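Local coordinates for protein major pollen allergen Jun a 1 (Juniperus ashei, PDB 1PXZ) that has low pectate lyase activity, cleaving the galacturonan of pectin by elimination with calcium as cofactor, and is a major cedar pollen allergen, at residues I185-M199 against V215-R229. Numbering follows the deposited sequence.
Sequences ITISNNHFFNHHKVM and VTVAFNQFGPNAGQR
Strand 185-188 runs alongside 215-218, nearly parallel, their axes 4.7 Å apart, and the pairing continues through H191-F192 on Q221-F222 before shifting by one residue to put H195 beside A226. T216 N to I185 O and I187 N to T216 O begin the backbone ladder; V198 N to Q228 O and M199 N to R229 O close it beyond the corner at H196-K197.

Inside, the F192 and F222 rings are close to parallel, 11° between planes, but displaced until little of one covers the other; CD1 of F192 comes 3.4 Å from CE1 of F222. M199 sets its CE against the edge of the F222 ring, 3.9 Å from CE1, while its SD meets V217 CG2. F222 in turn stacks on Y245, in the next coil, and I187 CD1 packs on V215 CG1. At the turn, the N190 and N220 amides lie in nearly parallel planes, and N190 also touches N166 of the preceding coil.

On the outer surface H191 swings its ring anti to the backbone N (chi1 -179°), and NE2 donates to G223 O at 2.8 Å, the acceptor in the ring plane though the bond is bent to 136°. F193 CD1 sits over the centre of one face of that imidazole. At the corner, the extended R229 lays one guanidinium face against K197 CD, 3.8 Å above it, and a water links R229 NH1, at 2.9 Å, weakly to K197 O.

R229 is the predicted active-site arginine, and D177, a probable calcium ligand by similarity, lies about 6 Å from it between side chains. These are successive coils of the right-handed parallel beta-helix of pectate lyases: N190-N220 is one step of its asparagine ladder, F192-F222 one of an aromatic ladder carried on by Y245.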
ATOM      1  N   ILE A 185       7.814   3.776  -3.885  1.00 11.04           N
ATOM      2  CA  ILE A 185       6.927   2.818  -3.215  1.00 11.54           C
ATOM      3  C   ILE A 185       6.112   2.016  -4.199  1.00  9.81           C
ATOM      4  O   ILE A 185       5.589   2.511  -5.189  1.00  7.42           O
ATOM      5  CB  ILE A 185       6.012   3.602  -2.254  1.00 11.42           C
ATOM      6  CG1 ILE A 185       6.876   4.185  -1.105  1.00 12.86           C
ATOM      7  CG2 ILE A 185       4.847   2.807  -1.709  1.00 11.07           C
ATOM      8  CD1 ILE A 185       6.159   5.323  -0.416  1.00 23.87           C
ATOM      9  N   THR A 186       5.992   0.717  -3.916  1.00  6.95           N
ATOM     10  CA  THR A 186       5.105  -0.128  -4.700  1.00  3.70           C
ATOM     11  C   THR A 186       4.047  -0.695  -3.763  1.00  6.33           C
ATOM     12  O   THR A 186       4.377  -1.147  -2.670  1.00  7.06           O
ATOM     13  CB  THR A 186       5.869  -1.277  -5.379  1.00 11.72           C
ATOM     14  OG1 THR A 186       6.659  -0.721  -6.450  1.00 10.44           O
ATOM     15  CG2 THR A 186       4.976  -2.332  -6.020  1.00  9.14           C
ATOM     16  N   ILE A 187       2.816  -0.650  -4.231  1.00  5.05           N
ATOM     17  CA  ILE A 187       1.698  -1.230  -3.471  1.00  5.94           C
ATOM     18  C   ILE A 187       1.096  -2.276  -4.378  1.00  6.53           C
ATOM     19  O   ILE A 187       0.451  -1.922  -5.375  1.00  6.41           O
ATOM     20  CB  ILE A 187       0.731  -0.109  -3.102  1.00  7.20           C
ATOM     21  CG1 ILE A 187       1.368   0.910  -2.134  1.00  3.89           C
ATOM     22  CG2 ILE A 187      -0.591  -0.648  -2.575  1.00  7.14           C
ATOM     23  CD1 ILE A 187       0.645   2.247  -2.100  1.00  5.27           C
ATOM     24  N   SER A 188       1.301  -3.549  -4.060  1.00  5.98           N
ATOM     25  CA  SER A 188       0.998  -4.584  -5.048  1.00  4.79           C
ATOM     26  C   SER A 188       0.307  -5.807  -4.455  1.00  9.71           C
ATOM     27  O   SER A 188       0.564  -6.125  -3.290  1.00  9.04           O
ATOM     28  CB  SER A 188       2.307  -5.050  -5.728  1.00 11.90           C
ATOM     29  OG  SER A 188       3.265  -5.481  -4.766  1.00  7.50           O
ATOM     30  N   ASN A 189      -0.526  -6.482  -5.250  1.00  7.70           N
ATOM     31  CA  ASN A 189      -1.070  -7.778  -4.869  1.00  7.12           C
ATOM     32  C   ASN A 189      -1.896  -7.703  -3.584  1.00  5.82           C
ATOM     33  O   ASN A 189      -2.071  -8.765  -2.981  1.00  6.34           O
ATOM     34  CB  ASN A 189       0.058  -8.801  -4.637  1.00 10.12           C
ATOM     35  CG  ASN A 189       0.808  -9.172  -5.904  1.00 12.91           C
ATOM     36  OD1 ASN A 189       0.183  -9.553  -6.895  1.00  9.48           O
ATOM     37  ND2 ASN A 189       2.146  -9.086  -5.869  1.00  8.96           N
ATOM     38  N   ASN A 190      -2.373  -6.548  -3.165  1.00  4.51           N
ATOM     39  CA  ASN A 190      -3.182  -6.471  -1.951  1.00  7.03           C
ATOM     40  C   ASN A 190      -4.672  -6.668  -2.231  1.00  7.93           C
ATOM     41  O   ASN A 190      -5.093  -6.455  -3.363  1.00  5.97           O
ATOM     42  CB  ASN A 190      -3.043  -5.092  -1.317  1.00  8.08           C
ATOM     43  CG  ASN A 190      -1.584  -4.772  -1.009  1.00 13.98           C
ATOM     44  OD1 ASN A 190      -0.971  -3.918  -1.661  1.00 12.46           O
ATOM     45  ND2 ASN A 190      -1.066  -5.464  -0.007  1.00  5.93           N
ATOM     46  N   HIS A 191      -5.446  -7.034  -1.213  1.00  5.99           N
ATOM     47  CA  HIS A 191      -6.909  -7.086  -1.368  1.00  4.93           C
ATOM     48  C   HIS A 191      -7.488  -6.015  -0.449  1.00  8.63           C
ATOM     49  O   HIS A 191      -7.296  -6.142   0.758  1.00  8.41           O
ATOM     50  CB  HIS A 191      -7.443  -8.471  -1.059  1.00 11.67           C
ATOM     51  CG  HIS A 191      -8.924  -8.634  -1.218  1.00  8.96           C
ATOM     52  ND1 HIS A 191      -9.626  -9.675  -0.634  1.00 13.37           N
ATOM     53  CD2 HIS A 191      -9.835  -7.889  -1.902  1.00  8.65           C
ATOM     54  CE1 HIS A 191     -10.910  -9.558  -0.946  1.00 13.27           C
ATOM     55  NE2 HIS A 191     -11.068  -8.485  -1.720  1.00 10.51           N
ATOM     56  N   PHE A 192      -8.107  -4.981  -0.991  1.00  5.13           N
ATOM     57  CA  PHE A 192      -8.727  -3.915  -0.207  1.00  9.23           C
ATOM     58  C   PHE A 192     -10.233  -4.121  -0.220  1.00 13.71           C
ATOM     59  O   PHE A 192     -10.789  -4.246  -1.327  1.00 10.22           O
ATOM     60  CB  PHE A 192      -8.423  -2.534  -0.785  1.00  9.06           C
ATOM     61  CG  PHE A 192      -6.967  -2.171  -0.930  1.00  6.71           C
ATOM     62  CD1 PHE A 192      -6.295  -2.542  -2.092  1.00  5.96           C
ATOM     63  CD2 PHE A 192      -6.298  -1.489   0.066  1.00  9.70           C
ATOM     64  CE1 PHE A 192      -4.957  -2.228  -2.253  1.00  6.15           C
ATOM     65  CE2 PHE A 192      -4.958  -1.153  -0.090  1.00 10.23           C
ATOM     66  CZ  PHE A 192      -4.298  -1.533  -1.248  1.00 10.21           C
ATOM     67  N   PHE A 193     -10.906  -4.153   0.930  1.00  8.10           N
ATOM     68  CA  PHE A 193     -12.347  -4.449   0.866  1.00  7.74           C
ATOM     69  C   PHE A 193     -13.077  -3.952   2.118  1.00  9.53           C
ATOM     70  O   PHE A 193     -12.449  -3.679   3.141  1.00  9.55           O
ATOM     71  CB  PHE A 193     -12.593  -5.940   0.627  1.00  7.12           C
ATOM     72  CG  PHE A 193     -12.106  -6.856   1.755  1.00  9.49           C
ATOM     73  CD1 PHE A 193     -10.783  -7.263   1.814  1.00 11.19           C
ATOM     74  CD2 PHE A 193     -12.980  -7.311   2.729  1.00 10.64           C
ATOM     75  CE1 PHE A 193     -10.363  -8.111   2.814  1.00 12.34           C
ATOM     76  CE2 PHE A 193     -12.558  -8.150   3.763  1.00 10.91           C
ATOM     77  CZ  PHE A 193     -11.230  -8.540   3.805  1.00  9.56           C
ATOM     78  N   ASN A 194     -14.404  -3.848   1.977  1.00  6.42           N
ATOM     79  CA  ASN A 194     -15.269  -3.442   3.088  1.00  9.07           C
ATOM     80  C   ASN A 194     -14.744  -2.221   3.799  1.00 12.37           C
ATOM     81  O   ASN A 194     -14.520  -2.231   5.017  1.00 12.36           O
ATOM     82  CB  ASN A 194     -15.422  -4.606   4.083  1.00  8.78           C
ATOM     83  CG  ASN A 194     -16.160  -5.789   3.476  1.00 21.93           C
ATOM     84  OD1 ASN A 194     -16.668  -5.774   2.344  1.00 19.43           O
ATOM     85  ND2 ASN A 194     -16.223  -6.863   4.274  1.00 25.21           N
ATOM     86  N   HIS A 195     -14.523  -1.135   3.062  1.00  7.57           N
ATOM     87  CA  HIS A 195     -13.859   0.030   3.626  1.00  8.12           C
ATOM     88  C   HIS A 195     -14.154   1.256   2.764  1.00 11.26           C
ATOM     89  O   HIS A 195     -14.082   1.081   1.545  1.00 12.49           O
ATOM     90  CB  HIS A 195     -12.328  -0.198   3.697  1.00 10.36           C
ATOM     91  CG  HIS A 195     -11.671   0.929   4.419  1.00 10.07           C
ATOM     92  ND1 HIS A 195     -11.148   2.052   3.795  1.00 14.43           N
ATOM     93  CD2 HIS A 195     -11.491   1.113   5.754  1.00  7.43           C
ATOM     94  CE1 HIS A 195     -10.668   2.875   4.723  1.00  7.76           C
ATOM     95  NE2 HIS A 195     -10.867   2.320   5.910  1.00 12.56           N
ATOM     96  N   HIS A 196     -14.457   2.411   3.343  1.00 11.50           N
ATOM     97  CA  HIS A 196     -14.739   3.595   2.527  1.00 16.61           C
ATOM     98  C   HIS A 196     -13.501   4.247   1.934  1.00 16.11           C
ATOM     99  O   HIS A 196     -13.321   4.217   0.721  1.00 16.31           O
ATOM    100  CB  HIS A 196     -15.474   4.664   3.360  1.00 18.68           C
ATOM    101  CG  HIS A 196     -16.733   4.102   3.945  1.00 32.09           C
ATOM    102  ND1 HIS A 196     -17.918   4.087   3.244  1.00 39.28           N
ATOM    103  CD2 HIS A 196     -16.988   3.528   5.140  1.00 40.39           C
ATOM    104  CE1 HIS A 196     -18.853   3.529   4.000  1.00 43.15           C
ATOM    105  NE2 HIS A 196     -18.319   3.180   5.156  1.00 42.28           N
ATOM    106  N   LYS A 197     -12.654   4.863   2.757  1.00 12.00           N
ATOM    107  CA  LYS A 197     -11.567   5.700   2.242  1.00 12.71           C
ATOM    108  C   LYS A 197     -10.275   4.918   2.095  1.00 18.27           C
ATOM    109  O   LYS A 197      -9.499   4.778   3.040  1.00 14.96           O
ATOM    110  CB  LYS A 197     -11.326   6.898   3.163  1.00 10.96           C
ATOM    111  CG  LYS A 197     -12.496   7.873   3.215  1.00 19.60           C
ATOM    112  CD  LYS A 197     -12.274   8.941   4.273  1.00 33.91           C
ATOM    113  CE  LYS A 197     -13.435   9.926   4.312  1.00 48.48           C
ATOM    114  NZ  LYS A 197     -14.075  10.104   2.977  1.00 59.35           N
ATOM    115  N   VAL A 198     -10.000   4.387   0.904  1.00 11.59           N
ATOM    116  CA  VAL A 198      -8.945   3.387   0.819  1.00 12.09           C
ATOM    117  C   VAL A 198      -7.509   3.874   0.837  1.00 13.64           C
ATOM    118  O   VAL A 198      -6.694   3.449   1.675  1.00 12.04           O
ATOM    119  CB  VAL A 198      -9.197   2.568  -0.469  1.00  9.83           C
ATOM    120  CG1 VAL A 198      -8.119   1.531  -0.686  1.00  7.85           C
ATOM    121  CG2 VAL A 198     -10.572   1.900  -0.336  1.00 10.24           C
ATOM    122  N   MET A 199      -7.103   4.732  -0.101  1.00  5.97           N
ATOM    123  CA  MET A 199      -5.675   5.019  -0.237  1.00 12.60           C
ATOM    124  C   MET A 199      -5.446   6.491  -0.584  1.00 16.98           C
ATOM    125  O   MET A 199      -5.989   6.954  -1.576  1.00 10.95           O
ATOM    126  CB  MET A 199      -5.120   4.095  -1.317  1.00 11.46           C
ATOM    127  CG  MET A 199      -3.668   4.302  -1.670  1.00 20.40           C
ATOM    128  SD  MET A 199      -3.180   3.289  -3.074  1.00 16.76           S
ATOM    129  CE  MET A 199      -4.000   1.747  -2.746  1.00 17.87           C
ATOM    130  N   VAL A 215       4.818   6.571  -7.090  1.00  6.54           N
ATOM    131  CA  VAL A 215       4.203   5.380  -6.491  1.00  8.92           C
ATOM    132  C   VAL A 215       3.627   4.439  -7.542  1.00  8.20           C
ATOM    133  O   VAL A 215       3.001   4.928  -8.489  1.00  8.04           O
ATOM    134  CB  VAL A 215       3.060   5.749  -5.528  1.00 10.24           C
ATOM    135  CG1 VAL A 215       2.400   4.469  -5.009  1.00  7.17           C
ATOM    136  CG2 VAL A 215       3.586   6.596  -4.374  1.00  9.56           C
ATOM    137  N   THR A 216       3.819   3.133  -7.363  1.00  6.71           N
ATOM    138  CA  THR A 216       3.284   2.128  -8.284  1.00  7.64           C
ATOM    139  C   THR A 216       2.150   1.393  -7.561  1.00  7.02           C
ATOM    140  O   THR A 216       2.412   0.917  -6.454  1.00  6.58           O
ATOM    141  CB  THR A 216       4.337   1.105  -8.748  1.00  9.35           C
ATOM    142  OG1 THR A 216       5.395   1.776  -9.449  1.00  8.30           O
ATOM    143  CG2 THR A 216       3.761   0.087  -9.728  1.00 10.35           C
ATOM    144  N   VAL A 217       0.981   1.371  -8.191  1.00  4.46           N
ATOM    145  CA  VAL A 217      -0.142   0.604  -7.602  1.00  8.39           C
ATOM    146  C   VAL A 217      -0.472  -0.514  -8.572  1.00  6.03           C
ATOM    147  O   VAL A 217      -1.065  -0.174  -9.619  1.00  7.74           O
ATOM    148  CB  VAL A 217      -1.351   1.509  -7.341  1.00  9.54           C
ATOM    149  CG1 VAL A 217      -2.543   0.692  -6.824  1.00  7.88           C
ATOM    150  CG2 VAL A 217      -0.985   2.607  -6.360  1.00  8.09           C
ATOM    151  N   ALA A 218      -0.093  -1.760  -8.272  1.00  6.72           N
ATOM    152  CA  ALA A 218      -0.243  -2.826  -9.253  1.00  7.69           C
ATOM    153  C   ALA A 218      -0.768  -4.167  -8.744  1.00 10.87           C
ATOM    154  O   ALA A 218      -0.381  -4.638  -7.678  1.00  6.41           O
ATOM    155  CB  ALA A 218       1.126  -3.060  -9.897  1.00  7.42           C
ATOM    156  N   PHE A 219      -1.607  -4.798  -9.544  1.00  6.29           N
ATOM    157  CA  PHE A 219      -2.118  -6.143  -9.325  1.00  7.45           C
ATOM    158  C   PHE A 219      -2.947  -6.253  -8.039  1.00  5.31           C
ATOM    159  O   PHE A 219      -3.012  -7.331  -7.426  1.00  8.42           O
ATOM    160  CB  PHE A 219      -0.986  -7.174  -9.297  1.00  4.84           C
ATOM    161  CG  PHE A 219       0.037  -7.000 -10.415  1.00  5.58           C
ATOM    162  CD1 PHE A 219      -0.356  -7.213 -11.721  1.00 10.75           C
ATOM    163  CD2 PHE A 219       1.345  -6.645 -10.126  1.00 11.68           C
ATOM    164  CE1 PHE A 219       0.569  -7.055 -12.755  1.00 14.30           C
ATOM    165  CE2 PHE A 219       2.266  -6.456 -11.151  1.00 17.43           C
ATOM    166  CZ  PHE A 219       1.858  -6.653 -12.459  1.00 15.17           C
ATOM    167  N   ASN A 220      -3.588  -5.174  -7.637  1.00  4.00           N
ATOM    168  CA  ASN A 220      -4.422  -5.170  -6.439  1.00 10.74           C
ATOM    169  C   ASN A 220      -5.866  -5.512  -6.794  1.00  9.43           C
ATOM    170  O   ASN A 220      -6.303  -5.231  -7.914  1.00  7.25           O
ATOM    171  CB  ASN A 220      -4.397  -3.819  -5.726  1.00  7.96           C
ATOM    172  CG  ASN A 220      -3.007  -3.350  -5.354  1.00  8.59           C
ATOM    173  OD1 ASN A 220      -2.409  -2.483  -5.995  1.00 11.11           O
ATOM    174  ND2 ASN A 220      -2.471  -3.928  -4.285  1.00  3.45           N
ATOM    175  N   GLN A 221      -6.568  -6.098  -5.838  1.00  5.50           N
ATOM    176  CA  GLN A 221      -8.004  -6.321  -5.949  1.00  6.30           C
ATOM    177  C   GLN A 221      -8.683  -5.220  -5.148  1.00  8.34           C
ATOM    178  O   GLN A 221      -8.521  -5.176  -3.926  1.00  7.80           O
ATOM    179  CB  GLN A 221      -8.431  -7.715  -5.441  1.00  7.56           C
ATOM    180  CG  GLN A 221      -9.964  -7.822  -5.371  1.00 10.62           C
ATOM    181  CD  GLN A 221     -10.588  -7.800  -6.769  1.00 10.85           C
ATOM    182  OE1 GLN A 221     -10.160  -8.484  -7.686  1.00 12.42           O
ATOM    183  NE2 GLN A 221     -11.635  -7.011  -6.949  1.00 13.33           N
ATOM    184  N   PHE A 222      -9.419  -4.323  -5.801  1.00  5.11           N
ATOM    185  CA  PHE A 222     -10.101  -3.246  -5.099  1.00  3.24           C
ATOM    186  C   PHE A 222     -11.566  -3.585  -4.913  1.00  9.86           C
ATOM    187  O   PHE A 222     -12.372  -3.474  -5.857  1.00  9.77           O
ATOM    188  CB  PHE A 222      -9.973  -1.937  -5.893  1.00  6.97           C
ATOM    189  CG  PHE A 222      -8.606  -1.297  -5.727  1.00  4.73           C
ATOM    190  CD1 PHE A 222      -8.209  -0.756  -4.520  1.00  7.42           C
ATOM    191  CD2 PHE A 222      -7.750  -1.242  -6.803  1.00  7.21           C
ATOM    192  CE1 PHE A 222      -6.963  -0.157  -4.370  1.00  8.63           C
ATOM    193  CE2 PHE A 222      -6.481  -0.666  -6.669  1.00  7.36           C
ATOM    194  CZ  PHE A 222      -6.088  -0.151  -5.452  1.00  9.70           C
ATOM    195  N   GLY A 223     -11.934  -4.005  -3.708  1.00  4.65           N
ATOM    196  CA  GLY A 223     -13.311  -4.406  -3.484  1.00  7.83           C
ATOM    197  C   GLY A 223     -13.483  -5.882  -3.231  1.00  8.85           C
ATOM    198  O   GLY A 223     -12.522  -6.681  -3.241  1.00  9.91           O
ATOM    199  N   PRO A 224     -14.706  -6.359  -2.961  1.00 11.10           N
ATOM    200  CA  PRO A 224     -15.943  -5.592  -2.974  1.00 16.66           C
ATOM    201  C   PRO A 224     -16.142  -4.606  -1.826  1.00 13.46           C
ATOM    202  O   PRO A 224     -15.423  -4.682  -0.830  1.00 10.10           O
ATOM    203  CB  PRO A 224     -17.040  -6.662  -2.781  1.00 15.51           C
ATOM    204  CG  PRO A 224     -16.389  -7.975  -2.983  1.00 16.60           C
ATOM    205  CD  PRO A 224     -14.939  -7.789  -2.627  1.00 12.47           C
ATOM    206  N   ASN A 225     -17.122  -3.729  -2.005  1.00  6.71           N
ATOM    207  CA  ASN A 225     -17.479  -2.763  -0.988  1.00  8.17           C
ATOM    208  C   ASN A 225     -16.314  -1.874  -0.577  1.00 11.97           C
ATOM    209  O   ASN A 225     -16.180  -1.498   0.599  1.00 10.88           O
ATOM    210  CB  ASN A 225     -17.992  -3.493   0.268  1.00 15.07           C
ATOM    211  CG  ASN A 225     -19.150  -4.421  -0.062  1.00 24.77           C
ATOM    212  OD1 ASN A 225     -19.185  -5.589   0.349  1.00 29.07           O
ATOM    213  ND2 ASN A 225     -20.090  -3.866  -0.821  1.00 15.35           N
ATOM    214  N   ALA A 226     -15.493  -1.516  -1.562  1.00  8.65           N
ATOM    215  CA  ALA A 226     -14.525  -0.437  -1.344  1.00  7.46           C
ATOM    216  C   ALA A 226     -15.140   0.862  -1.834  1.00 12.99           C
ATOM    217  O   ALA A 226     -15.729   0.884  -2.922  1.00 20.37           O
ATOM    218  CB  ALA A 226     -13.229  -0.822  -2.021  1.00 14.78           C
ATOM    219  N   GLY A 227     -15.066   1.934  -1.054  1.00 11.00           N
ATOM    220  CA  GLY A 227     -15.825   3.146  -1.318  1.00 10.31           C
ATOM    221  C   GLY A 227     -15.189   4.048  -2.350  1.00 14.94           C
ATOM    222  O   GLY A 227     -15.819   4.362  -3.366  1.00 13.49           O
ATOM    223  N   GLN A 228     -13.963   4.509  -2.096  1.00  9.37           N
ATOM    224  CA  GLN A 228     -13.327   5.440  -3.039  1.00 10.70           C
ATOM    225  C   GLN A 228     -11.857   5.626  -2.697  1.00 12.66           C
ATOM    226  O   GLN A 228     -11.348   4.925  -1.795  1.00 13.32           O
ATOM    227  CB  GLN A 228     -14.099   6.756  -2.989  1.00 15.48           C
ATOM    228  CG  GLN A 228     -13.929   7.509  -1.681  1.00 17.09           C
ATOM    229  CD  GLN A 228     -15.066   7.330  -0.704  1.00 23.76           C
ATOM    230  OE1 GLN A 228     -15.064   7.869   0.405  1.00 40.51           O
ATOM    231  NE2 GLN A 228     -16.097   6.582  -1.062  1.00 16.91           N
ATOM    232  N   ARG A 229     -11.133   6.514  -3.365  1.00 11.05           N
ATOM    233  CA  ARG A 229      -9.714   6.755  -3.136  1.00 10.26           C
ATOM    234  C   ARG A 229      -8.859   5.544  -3.473  1.00 13.17           C
ATOM    235  O   ARG A 229      -8.162   4.961  -2.627  1.00 10.33           O
ATOM    236  CB  ARG A 229      -9.446   7.123  -1.680  1.00 11.05           C
ATOM    237  CG  ARG A 229     -10.182   8.390  -1.240  1.00 12.98           C
ATOM    238  CD  ARG A 229      -9.721   8.773   0.162  1.00 16.35           C
ATOM    239  NE  ARG A 229     -10.308  10.043   0.592  1.00 20.41           N
ATOM    240  CZ  ARG A 229      -9.943  10.646   1.720  1.00 27.70           C
ATOM    241  NH1 ARG A 229      -9.018  10.073   2.482  1.00 20.89           N
ATOM    242  NH2 ARG A 229     -10.515  11.794   2.041  1.00 30.37           N
TER
HETATM  243  O   HOH W   1      -2.493 -10.096  -7.106  1.00 13.32           O
HETATM  244  O   HOH W   2     -18.197   5.596   0.384  1.00 24.62           O
HETATM  245  O   HOH W   3      -7.892   7.435   2.992  1.00 20.94           O